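Local structure of leucine aminopeptidase 1 (Caenorhabditis elegans, 2HC9) at residues A443-G446 against G450-W453; H246-G251 against F346-T351; K326-N331 against G337-A342. The protein releases N-terminal amino acids, preferably leucine, from peptides as a two-zinc aminopeptidase of the M17 family, and probably serves in digestion. The protein carries 1 engineered substitution. One frame throughout, in Å; residues are numbered along the deposited sequence. Where two conformers were deposited one is given.

Contact 1. Residues A443-G446 against G450-W453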
loop_
_atom_site.group_PDB
_atom_site.type_symbol
_atom_site.label_atom_id
_atom_site.label_comp_id
_atom_site.label_asym_id
_atom_site.label_seq_id
_atom_site.Cartn_x
_atom_site.Cartn_y
_atom_site.Cartn_z
ATOM N N ALA A 443 -2.247 30.054 -16.165
ATOM C CA ALA A 443 -2.474 29.768 -17.586
ATOM C C ALA A 443 -3.731 30.461 -18.137
ATOM O O ALA A 443 -3.907 30.570 -19.344
ATOM C CB ALA A 443 -2.557 28.231 -17.816
ATOM N N HIS A 444 -4.608 30.917 -17.248
ATOM C CA HIS A 444 -5.858 31.553 -17.658
ATOM C C HIS A 444 -5.768 33.077 -17.674
ATOM O O HIS A 444 -6.712 33.758 -18.112
ATOM C CB HIS A 444 -7.000 31.041 -16.765
ATOM C CG HIS A 444 -7.245 29.575 -16.974
ATOM N ND1 HIS A 444 -8.050 29.104 -17.988
ATOM C CD2 HIS A 444 -6.631 28.491 -16.444
ATOM C CE1 HIS A 444 -7.983 27.783 -18.022
ATOM N NE2 HIS A 444 -7.123 27.384 -17.099
ATOM N N ILE A 445 -4.614 33.593 -17.246
ATOM C CA ILE A 445 -4.268 35.018 -17.414
ATOM C C ILE A 445 -2.866 35.244 -18.021
ATOM O O ILE A 445 -2.161 36.175 -17.636
ATOM C CB ILE A 445 -4.429 35.793 -16.065
ATOM C CG1 ILE A 445 -3.610 35.135 -14.932
ATOM C CG2 ILE A 445 -5.927 35.913 -15.670
ATOM C CD1 ILE A 445 -3.165 36.175 -13.859
ATOM N N GLY A 446 -2.460 34.387 -18.966
ATOM C CA GLY A 446 -1.181 34.559 -19.658
ATOM C C GLY A 446 -0.009 34.595 -18.707
ATOM O O GLY A 446 0.980 35.298 -18.946
ATOM N N GLY A 450 1.744 41.454 -18.661
ATOM C CA GLY A 450 1.214 42.824 -18.627
ATOM C C GLY A 450 0.784 43.362 -17.263
ATOM O O GLY A 450 0.376 44.527 -17.151
ATOM N N LEU A 451 0.851 42.528 -16.223
ATOM C CA LEU A 451 0.440 42.939 -14.878
ATOM C C LEU A 451 1.311 42.239 -13.847
ATOM O O LEU A 451 2.307 41.616 -14.208
ATOM C CB LEU A 451 -1.064 42.666 -14.629
ATOM C CG LEU A 451 -1.677 41.276 -14.926
ATOM C CD1 LEU A 451 -1.382 40.237 -13.826
ATOM C CD2 LEU A 451 -3.167 41.436 -15.081
ATOM N N ARG A 452 0.983 42.370 -12.558
ATOM C CA ARG A 452 1.715 41.603 -11.550
ATOM C C ARG A 452 0.770 40.562 -10.955
ATOM O O ARG A 452 -0.325 40.897 -10.513
ATOM C CB ARG A 452 2.257 42.533 -10.453
ATOM C CG ARG A 452 3.331 43.516 -11.009
ATOM C CD ARG A 452 3.930 44.381 -9.913
ATOM N NE ARG A 452 2.868 45.111 -9.213
ATOM C CZ ARG A 452 2.987 45.629 -7.997
ATOM N NH1 ARG A 452 4.141 45.515 -7.337
ATOM N NH2 ARG A 452 1.944 46.268 -7.443
ATOM N N TRP A 453 1.196 39.297 -10.986
ATOM C CA TRP A 453 0.400 38.190 -10.478
ATOM C C TRP A 453 1.272 37.429 -9.499
ATOM O O TRP A 453 2.414 37.088 -9.811
ATOM C CB TRP A 453 -0.063 37.251 -11.625
ATOM C CG TRP A 453 -0.587 35.909 -11.095
ATOM C CD1 TRP A 453 -1.569 35.716 -10.155
ATOM C CD2 TRP A 453 -0.122 34.603 -11.461
ATOM N NE1 TRP A 453 -1.737 34.358 -9.905
ATOM C CE2 TRP A 453 -0.873 33.659 -10.715
ATOM C CE3 TRP A 453 0.859 34.139 -12.356
ATOM C CZ2 TRP A 453 -0.654 32.281 -10.821
ATOM C CZ3 TRP A 453 1.062 32.765 -12.466
ATOM C CH2 TRP A 453 0.307 31.856 -11.715
#
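Ile445 and Trp453 meet where a loop hands the chain on to a strand, a worked example of how one methyl group can pack a connecting loop against an aromatic ring. The main interaction is CH-pi. Ile445 CD1 lies over one face of the indole, 3.8 Å from Trp453 CG, and sits 4.1 Å from the centroid of the five-membered ring. The approach is 23° off the ring normal, so the methyl comes down on the face but is displaced toward the rim, on the CB side; Trp453 CB itself is 4.0 Å from Ile445 CD1. The isoleucine pays for this reach: its CG1 stands between the backbone N and the carbonyl carbon (chi1 55°), from where CD1 extends over the ring. On the other side, Trp453 holds CG opposite its own backbone N (chi1 166°), which turns the indole toward the loop.

A looser apolar contact adds Leu451, whose CD1 is 4.4 Å from Ile445 CD1. The same methyl therefore serves two residues of 450-453, and the contact is wholly hydrophobic.

Polar groups of the tryptophan are satisfied by other parts of the chain. The indole NE1 bonds to Asp359 OD1, which helps to fix the ring's rotation, while the backbone N and O are taken by Asn381 OD1 and Thr380 OG1.

In the fold, the loop carrying Ile445 follows helix 433-442 and leads into strand 452-457, which lies between strands 356-361 (parallel) and 376-380 (antiparallel) in the large sheet of the catalytic domain; helix 337-350 also packs on Ile445, through Val345 and Lys349.

Contact 2. Residues H246-G251 against F346-T351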
loop_
_atom_site.group_PDB
_atom_site.type_symbol
_atom_site.label_atom_id
_atom_site.label_comp_id
_atom_site.label_asym_id
_atom_site.label_seq_id
_atom_site.Cartn_x
_atom_site.Cartn_y
_atom_site.Cartn_z
ATOM N N HIS A 246 -4.709 48.911 -8.418
ATOM C CA HIS A 246 -5.980 48.219 -8.477
ATOM C C HIS A 246 -5.645 46.780 -8.110
ATOM O O HIS A 246 -5.091 46.044 -8.928
ATOM C CB HIS A 246 -6.564 48.309 -9.901
ATOM C CG HIS A 246 -7.014 49.690 -10.245
ATOM N ND1 HIS A 246 -6.141 50.655 -10.696
ATOM C CD2 HIS A 246 -8.215 50.295 -10.111
ATOM C CE1 HIS A 246 -6.797 51.788 -10.867
ATOM N NE2 HIS A 246 -8.055 51.598 -10.519
ATOM N N ILE A 247 -5.891 46.437 -6.845
ATOM C CA ILE A 247 -5.305 45.230 -6.241
ATOM C C ILE A 247 -6.436 44.249 -5.946
ATOM O O ILE A 247 -7.460 44.643 -5.389
ATOM C CB ILE A 247 -4.544 45.586 -4.921
ATOM C CG1 ILE A 247 -3.413 46.594 -5.212
ATOM C CG2 ILE A 247 -4.026 44.328 -4.232
ATOM C CD1 ILE A 247 -2.916 47.360 -3.988
ATOM N N ALA A 248 -6.268 42.983 -6.344
ATOM C CA ALA A 248 -7.254 41.944 -6.018
ATOM C C ALA A 248 -6.628 40.922 -5.091
ATOM O O ALA A 248 -5.478 40.502 -5.292
ATOM C CB ALA A 248 -7.764 41.265 -7.272
ATOM N N LEU A 249 -7.392 40.526 -4.068
ATOM C CA LEU A 249 -7.021 39.445 -3.173
ATOM C C LEU A 249 -7.981 38.282 -3.424
ATOM O O LEU A 249 -9.136 38.315 -2.983
ATOM C CB LEU A 249 -7.143 39.882 -1.695
ATOM C CG LEU A 249 -6.345 41.138 -1.342
ATOM C CD1 LEU A 249 -6.686 41.652 0.065
ATOM C CD2 LEU A 249 -4.815 40.921 -1.488
ATOM N N VAL A 250 -7.492 37.269 -4.132
ATOM C CA VAL A 250 -8.341 36.142 -4.534
ATOM C C VAL A 250 -8.038 34.981 -3.570
ATOM O O VAL A 250 -6.890 34.589 -3.417
ATOM C CB VAL A 250 -8.088 35.728 -6.014
ATOM C CG1 VAL A 250 -9.148 34.669 -6.488
ATOM C CG2 VAL A 250 -8.134 36.993 -6.971
ATOM N N GLY A 251 -9.073 34.423 -2.939
ATOM C CA GLY A 251 -8.887 33.378 -1.933
ATOM C C GLY A 251 -9.613 32.080 -2.274
ATOM O O GLY A 251 -10.769 32.093 -2.735
ATOM N N PHE A 346 -8.987 35.249 -13.351
ATOM C CA PHE A 346 -9.473 35.785 -14.620
ATOM C C PHE A 346 -10.515 36.899 -14.419
ATOM O O PHE A 346 -10.453 37.970 -15.034
ATOM C CB PHE A 346 -10.055 34.692 -15.520
ATOM C CG PHE A 346 -10.443 35.208 -16.876
ATOM C CD1 PHE A 346 -9.467 35.381 -17.866
ATOM C CD2 PHE A 346 -11.767 35.558 -17.157
ATOM C CE1 PHE A 346 -9.830 35.879 -19.140
ATOM C CE2 PHE A 346 -12.131 36.083 -18.401
ATOM C CZ PHE A 346 -11.155 36.227 -19.405
ATOM N N TYR A 347 -11.459 36.653 -13.538
ATOM C CA TYR A 347 -12.423 37.695 -13.180
ATOM C C TYR A 347 -11.743 38.974 -12.694
ATOM O O TYR A 347 -12.122 40.085 -13.119
ATOM C CB TYR A 347 -13.391 37.178 -12.114
ATOM C CG TYR A 347 -14.526 38.137 -11.796
ATOM C CD1 TYR A 347 -15.735 38.050 -12.475
ATOM C CD2 TYR A 347 -14.375 39.135 -10.820
ATOM C CE1 TYR A 347 -16.806 38.911 -12.164
ATOM C CE2 TYR A 347 -15.434 39.999 -10.515
ATOM C CZ TYR A 347 -16.628 39.874 -11.177
ATOM O OH TYR A 347 -17.660 40.732 -10.851
ATOM N N ALA A 348 -10.764 38.836 -11.798
ATOM C CA ALA A 348 -10.057 39.997 -11.263
ATOM C C ALA A 348 -9.389 40.778 -12.381
ATOM O O ALA A 348 -9.438 42.008 -12.378
ATOM C CB ALA A 348 -9.008 39.578 -10.217
ATOM N N LYS A 349 -8.782 40.073 -13.334
ATOM C CA LYS A 349 -8.125 40.751 -14.466
ATOM C C LYS A 349 -9.145 41.399 -15.387
ATOM O O LYS A 349 -9.061 42.582 -15.654
ATOM C CB LYS A 349 -7.254 39.786 -15.294
ATOM C CG LYS A 349 -6.567 40.503 -16.468
ATOM C CD LYS A 349 -5.743 39.546 -17.319
ATOM C CE LYS A 349 -5.051 40.342 -18.452
ATOM N NZ LYS A 349 -4.280 39.460 -19.328
ATOM N N GLU A 350 -10.094 40.590 -15.868
ATOM C CA GLU A 350 -10.983 40.944 -16.980
ATOM C C GLU A 350 -12.091 41.904 -16.544
ATOM O O GLU A 350 -12.341 42.917 -17.205
ATOM C CB GLU A 350 -11.578 39.666 -17.609
ATOM C CG GLU A 350 -12.742 39.850 -18.596
ATOM C CD GLU A 350 -12.324 40.445 -19.937
ATOM O OE1 GLU A 350 -13.199 41.007 -20.638
ATOM O OE2 GLU A 350 -11.131 40.358 -20.299
ATOM N N THR A 351 -12.756 41.574 -15.442
ATOM C CA THR A 351 -13.932 42.306 -14.991
ATOM C C THR A 351 -13.547 43.427 -14.046
ATOM O O THR A 351 -13.985 44.569 -14.220
ATOM C CB THR A 351 -14.988 41.381 -14.381
ATOM O OG1 THR A 351 -15.419 40.475 -15.392
ATOM C CG2 THR A 351 -16.222 42.214 -13.908
#
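Ala248 and Ala348 illustrate how small residues let a helix settle close upon a sheet. The contact is purely apolar: Ala248 CB and Ala348 CB face each other, methyl to methyl, at 3.6 Å. With no longer side chain between them, the two backbones come near, and Ala248 CA is 6.3 Å from Ala348 CA. Val250, two residues along the strand and on the same face, adds a second touch, its CG2 lying 4.2 Å from Ala348 CB. With CG1 opposite the backbone N (chi1 -172°), CG2 stands beside that N and is the branch that meets the helix.

The topology is that of an alpha/beta fold. Strand 246-254 runs parallel between 297-307 and 356-361, and the chain passes from the first of these neighbours to the second through helix 337-350, a beta-alpha-beta crossover with a long excursion before the helix. The helix thus lies across the very strand that the connection skips, and Ala348 is one of the residues it presents there.

Backbone hydrogen bonds run within 346-351, Glu350 N to Phe346 O and Thr351 N to Tyr347 O, both at 2.8 Å. Aromatic packing accompanies them: Thr351 CB sits over the centre of the Tyr347 ring, 3.7 Å above its plane, and the same tyrosine makes an edge-to-face contact with Phe233. Val250 also rests on Cys301 and Asp359 of the two flanking strands.

Contact 3. Residues K326-N331 against G337-A342. With BCT (bicarbonate ion), chain D.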
loop_
_atom_site.group_PDB
_atom_site.type_symbol
_atom_site.label_atom_id
_atom_site.label_comp_id
_atom_site.label_asym_id
_atom_site.label_seq_id
_atom_site.Cartn_x
_atom_site.Cartn_y
_atom_site.Cartn_z
ATOM N N LYS A 326 -11.035 29.159 -21.915
ATOM C CA LYS A 326 -10.138 28.009 -22.181
ATOM C C LYS A 326 -10.727 26.702 -21.626
ATOM O O LYS A 326 -11.496 26.726 -20.658
ATOM C CB LYS A 326 -8.745 28.240 -21.580
ATOM C CG LYS A 326 -7.969 29.303 -22.385
ATOM C CD LYS A 326 -6.663 29.669 -21.710
ATOM C CE LYS A 326 -5.919 30.721 -22.549
ATOM N NZ LYS A 326 -5.665 30.261 -23.965
ATOM N N THR A 327 -10.365 25.571 -22.229
ATOM C CA THR A 327 -10.873 24.284 -21.727
ATOM C C THR A 327 -9.850 23.585 -20.822
ATOM O O THR A 327 -8.642 23.666 -21.050
ATOM C CB THR A 327 -11.290 23.336 -22.863
ATOM O OG1 THR A 327 -10.206 23.236 -23.818
ATOM C CG2 THR A 327 -12.584 23.883 -23.585
ATOM N N VAL A 328 -10.338 22.899 -19.790
ATOM C CA VAL A 328 -9.447 22.175 -18.890
ATOM C C VAL A 328 -9.972 20.726 -18.798
ATOM O O VAL A 328 -11.158 20.497 -18.538
ATOM C CB VAL A 328 -9.343 22.834 -17.473
ATOM C CG1 VAL A 328 -8.501 21.925 -16.564
ATOM C CG2 VAL A 328 -8.682 24.239 -17.578
ATOM N N GLU A 329 -9.069 19.766 -19.024
ATOM C CA GLU A 329 -9.383 18.340 -18.783
ATOM C C GLU A 329 -9.066 18.065 -17.331
ATOM O O GLU A 329 -7.898 18.181 -16.902
ATOM C CB GLU A 329 -8.510 17.453 -19.673
ATOM C CG GLU A 329 -8.792 15.978 -19.487
ATOM C CD GLU A 329 -7.932 15.089 -20.391
ATOM O OE1 GLU A 329 -7.038 15.588 -21.134
ATOM O OE2 GLU A 329 -8.166 13.872 -20.333
ATOM N N ILE A 330 -10.099 17.727 -16.569
ATOM C CA ILE A 330 -9.911 17.428 -15.152
ATOM C C ILE A 330 -9.448 15.980 -15.040
ATOM O O ILE A 330 -10.246 15.061 -15.262
ATOM C CB ILE A 330 -11.221 17.611 -14.367
ATOM C CG1 ILE A 330 -11.785 19.026 -14.585
ATOM C CG2 ILE A 330 -10.996 17.308 -12.848
ATOM C CD1 ILE A 330 -13.194 19.263 -13.967
ATOM N N ASN A 331 -8.172 15.763 -14.696
ATOM C CA ASN A 331 -7.718 14.398 -14.400
ATOM C C ASN A 331 -7.530 14.146 -12.911
ATOM O O ASN A 331 -7.138 13.061 -12.502
ATOM C CB ASN A 331 -6.452 14.040 -15.203
ATOM C CG ASN A 331 -5.258 14.918 -14.855
ATOM O OD1 ASN A 331 -5.412 16.078 -14.458
ATOM N ND2 ASN A 331 -4.053 14.365 -15.010
ATOM N N GLY A 337 -8.891 23.373 -6.088
ATOM C CA GLY A 337 -8.595 24.766 -5.735
ATOM C C GLY A 337 -8.083 25.568 -6.926
ATOM O O GLY A 337 -8.486 26.705 -7.147
ATOM N N ARG A 338 -7.223 24.955 -7.721
ATOM C CA ARG A 338 -6.628 25.662 -8.840
ATOM C C ARG A 338 -7.671 25.965 -9.932
ATOM O O ARG A 338 -7.573 26.993 -10.610
ATOM C CB ARG A 338 -5.428 24.880 -9.399
ATOM C CG ARG A 338 -5.816 23.507 -10.027
ATOM C CD ARG A 338 -4.552 22.624 -10.222
ATOM N NE ARG A 338 -4.113 22.069 -8.938
ATOM C CZ ARG A 338 -3.134 21.168 -8.821
ATOM N NH1 ARG A 338 -2.518 20.711 -9.924
ATOM N NH2 ARG A 338 -2.802 20.706 -7.618
ATOM N N LEU A 339 -8.685 25.106 -10.066
ATOM C CA LEU A 339 -9.789 25.339 -11.026
ATOM C C LEU A 339 -10.584 26.569 -10.584
ATOM O O LEU A 339 -10.855 27.469 -11.372
ATOM C CB LEU A 339 -10.740 24.129 -11.069
ATOM C CG LEU A 339 -10.117 22.831 -11.668
ATOM C CD1 LEU A 339 -11.103 21.672 -11.563
ATOM C CD2 LEU A 339 -9.701 23.050 -13.133
ATOM N N ILE A 340 -10.965 26.606 -9.311
ATOM C CA ILE A 340 -11.803 27.720 -8.875
ATOM C C ILE A 340 -11.029 29.039 -8.907
ATOM O O ILE A 340 -11.600 30.093 -9.245
ATOM C CB ILE A 340 -12.518 27.451 -7.525
ATOM C CG1 ILE A 340 -11.539 27.535 -6.335
ATOM C CG2 ILE A 340 -13.239 26.068 -7.561
ATOM C CD1 ILE A 340 -12.216 27.358 -4.931
ATOM N N LEU A 341 -9.737 28.985 -8.550
ATOM C CA LEU A 341 -8.897 30.168 -8.576
ATOM C C LEU A 341 -8.612 30.649 -9.992
ATOM O O LEU A 341 -8.447 31.833 -10.185
ATOM C CB LEU A 341 -7.577 29.950 -7.827
ATOM C CG LEU A 341 -7.710 29.762 -6.303
ATOM C CD1 LEU A 341 -6.430 29.143 -5.758
ATOM C CD2 LEU A 341 -8.012 31.103 -5.579
ATOM N N ALA A 342 -8.543 29.737 -10.970
ATOM C CA ALA A 342 -8.388 30.157 -12.375
ATOM C C ALA A 342 -9.539 31.111 -12.772
ATOM O O ALA A 342 -9.334 32.117 -13.479
ATOM C CB ALA A 342 -8.394 28.904 -13.315
HETATM C C BCT D . -5.682 22.165 -5.607
HETATM O O1 BCT D . -6.609 22.262 -4.796
HETATM O O2 BCT D . -4.567 21.708 -5.282
HETATM O O3 BCT D . -5.895 22.515 -6.848
#
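Val328 and Leu339 mark the closest approach of the backbones, their CA atoms 8.5 Å apart, where short strand 327-329 runs past the first turns of helix 337-350. Leu339 fills the interval with both branches: its CD2 meets Val328 CG1 at 3.8 Å, while its CD1 reaches Ile330 CD1 at 4.0 Å.

The helix start also receives the bicarbonate. Gly337 N donates to BCT O1 at 2.8 Å; with no side chain here, the oxygen can come this close. BCT O3 is gripped twice, by Arg338 N at 2.9 Å and by Arg338 NE at 2.8 Å. Arg338 sets CG between its backbone N and carbonyl carbon (chi1 65°) and bends at chi3 (76°), bringing NE to O3 and NH2 to BCT O2 at 3.1 Å, nearly straight (171°) and in the guanidinium plane. An alanine here removes NE and NH2, and would probably leave O2 without its bond from NH2, O3 with half its grip and Asn423 O without its NH1 donor.

Arg338 is a predicted active-site residue, and the helix N terminus, with two backbone N-H groups on the anion, probably adds a favourable field to a pocket shared with zinc ligands Lys252, Asp334 and Glu336.

How the contacts relate
Read from the N terminus, contact 2 opens first, on strand 246-254, and closes about a hundred residues later near the end of helix 337-350. Contact 3 is nested inside that loop: it closes the short loop that carries Asp334 and Glu336, between strand 327-329 and the start of the same helix, so the start of the helix packs on the small sheet as well as the large one. Contact 1 follows in series, a tight loop after helix 433-442. It reaches back to both: Ile445 packs on Phe346 and Lys349, Leu451 on Lys349, and His444 lies against Val328, Lys326 and Ala342. Leu341, in turn, touches Val250, linking contacts 2 and 3 directly.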